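Side-chain contact in Glyco_hydro_cc domain-containing protein (Cryptococcus neoformans, PDB 6UBC), which binds oligosaccharides as a member of glycoside hydrolase family 128 (subgroup VII), probably recognising fragments of beta-1,3-glucan: residues A[349-354]-A[394-399]. Numbering follows the deposited sequence.
Sequences DGVKTD and NDIVAL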
loop_
_atom_site.group_PDB
_atom_site.type_symbol
_atom_site.label_atom_id
_atom_site.label_comp_id
_atom_site.label_asym_id
_atom_site.label_seq_id
_atom_site.Cartn_x
_atom_site.Cartn_y
_atom_site.Cartn_z
ATOM N N ASP A 349 10.228 -15.978 4.540
ATOM C CA ASP A 349 11.561 -15.429 4.940
ATOM C C ASP A 349 11.785 -14.040 4.327
ATOM O O ASP A 349 12.191 -13.125 5.049
ATOM C CB ASP A 349 12.717 -16.338 4.537
ATOM C CG ASP A 349 12.929 -17.550 5.448
ATOM O OD1 ASP A 349 12.285 -17.632 6.523
ATOM O OD2 ASP A 349 13.734 -18.440 5.055
ATOM N N GLY A 350 11.423 -13.875 3.066
ATOM C CA GLY A 350 11.564 -12.583 2.346
ATOM C C GLY A 350 10.602 -11.543 2.885
ATOM O O GLY A 350 10.981 -10.375 3.001
ATOM N N VAL A 351 9.357 -11.957 3.156
ATOM C CA VAL A 351 8.338 -11.088 3.760
ATOM C C VAL A 351 8.928 -10.559 5.078
ATOM O O VAL A 351 8.838 -9.375 5.348
ATOM C CB VAL A 351 7.009 -11.836 3.965
ATOM C CG1 VAL A 351 6.008 -10.943 4.661
ATOM C CG2 VAL A 351 6.422 -12.371 2.632
ATOM N N LYS A 352 9.471 -11.456 5.898
ATOM C CA LYS A 352 10.012 -11.059 7.202
ATOM C C LYS A 352 11.203 -10.141 7.009
ATOM O O LYS A 352 11.310 -9.198 7.754
ATOM C CB LYS A 352 10.355 -12.289 8.038
ATOM C CG LYS A 352 9.154 -13.042 8.546
ATOM C CD LYS A 352 9.538 -14.430 9.033
ATOM C CE LYS A 352 8.452 -15.075 9.868
ATOM N NZ LYS A 352 8.698 -16.544 9.935
ATOM N N THR A 353 12.070 -10.402 6.064
ATOM C CA THR A 353 13.185 -9.491 5.781
ATOM C C THR A 353 12.661 -8.059 5.585
ATOM O O THR A 353 13.213 -7.107 6.138
ATOM C CB THR A 353 13.938 -9.991 4.552
ATOM O OG1 THR A 353 14.494 -11.253 4.881
ATOM C CG2 THR A 353 15.019 -9.043 4.110
ATOM N N ASP A 354 11.613 -7.891 4.788
ATOM C CA ASP A 354 11.086 -6.525 4.511
ATOM C C ASP A 354 10.557 -5.893 5.801
ATOM O O ASP A 354 10.889 -4.713 6.084
ATOM C CB ASP A 354 9.994 -6.528 3.441
ATOM C CG ASP A 354 10.437 -6.789 2.003
ATOM O OD1 ASP A 354 11.669 -6.781 1.707
ATOM O OD2 ASP A 354 9.525 -6.988 1.160
ATOM N N ASN A 394 -2.134 -17.719 1.475
ATOM C CA ASN A 394 -2.621 -18.279 2.778
ATOM C C ASN A 394 -1.579 -17.990 3.863
ATOM O O ASN A 394 -1.959 -17.427 4.934
ATOM C CB ASN A 394 -2.912 -19.765 2.636
ATOM C CG ASN A 394 -4.207 -20.006 1.879
ATOM O OD1 ASN A 394 -5.204 -19.298 2.092
ATOM N ND2 ASN A 394 -4.241 -21.083 1.111
ATOM N N ASP A 395 -0.297 -18.197 3.522
ATOM C CA ASP A 395 0.839 -17.995 4.428
ATOM C C ASP A 395 0.957 -16.523 4.808
ATOM O O ASP A 395 1.216 -16.214 5.990
ATOM C CB ASP A 395 2.159 -18.484 3.851
ATOM C CG ASP A 395 2.361 -20.003 3.804
ATOM O OD1 ASP A 395 1.571 -20.714 4.406
ATOM O OD2 ASP A 395 3.313 -20.440 3.150
ATOM N N ILE A 396 0.910 -15.610 3.838
ATOM C CA ILE A 396 1.223 -14.196 4.107
ATOM C C ILE A 396 0.065 -13.596 4.918
ATOM O O ILE A 396 0.293 -12.712 5.789
ATOM C CB ILE A 396 1.561 -13.417 2.797
ATOM C CG1 ILE A 396 2.439 -12.215 3.164
ATOM C CG2 ILE A 396 0.329 -13.012 1.996
ATOM C CD1 ILE A 396 2.921 -11.398 1.967
ATOM N N VAL A 397 -1.166 -14.005 4.640
ATOM C CA VAL A 397 -2.333 -13.466 5.401
ATOM C C VAL A 397 -2.219 -13.891 6.873
ATOM O O VAL A 397 -2.304 -12.990 7.758
ATOM C CB VAL A 397 -3.656 -13.868 4.752
ATOM C CG1 VAL A 397 -4.819 -13.634 5.735
ATOM C CG2 VAL A 397 -3.875 -13.128 3.418
ATOM N N ALA A 398 -1.865 -15.147 7.139
ATOM C CA ALA A 398 -1.595 -15.636 8.510
ATOM C C ALA A 398 -0.451 -14.885 9.194
ATOM O O ALA A 398 -0.632 -14.469 10.381
ATOM C CB ALA A 398 -1.349 -17.106 8.487
ATOM N N LEU A 399 0.659 -14.676 8.498
ATOM C CA LEU A 399 1.794 -13.904 8.998
ATOM C C LEU A 399 1.321 -12.503 9.358
ATOM O O LEU A 399 1.653 -12.024 10.453
ATOM C CB LEU A 399 2.876 -13.841 7.920
ATOM C CG LEU A 399 4.217 -13.282 8.365
ATOM C CD1 LEU A 399 5.297 -13.729 7.412
ATOM C CD2 LEU A 399 4.230 -11.757 8.396
#
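Val351 and Ile396 mark where two outer helices of the (beta/alpha)8-type barrel come together, their CA atoms 7.8 Å apart. Helices 348-362 and 386-402 run roughly the same way: the short segments 349-354 and 394-399 cross at -36°, with axes 11.2 Å apart at closest approach. The spacing is somewhat above the usual 10 Å or so, and branched apolar side chains fill the interface, with no hydrogen bond between the segments. The two helices follow the parallel neighbours 339-345 and 366-375, as successive beta-alpha units do.

Val351 sits at the centre. Both its methyls lie against Ile396, and CG1 also reaches Leu399. Val351 CG2 lies 3.7 Å from Ile396 CD1. Ile396 reaches it by an extended chain: CG1 lies anti to the backbone N (chi1 -155°) and CD1 continues outward (chi2 177°), although the CB itself does not point at the other helix. Leu399, one turn further along, reaches toward Val351 from its own helix and lies alongside it, Leu399 CD1 4.0 Å from Val351 CG1.

On the inner side Val351 also rests on Ile343 of strand 339-345, so it packs helix 348-362 on the barrel wall. From that same helix Met348 touches Ile396 and Leu399, and Ile355 touches Leu399. Toward solvent, the aliphatic part of exposed Lys352 takes over: its CG lies 4.1 Å from Leu399 CD1, the same methyl that touches Val351 CG1.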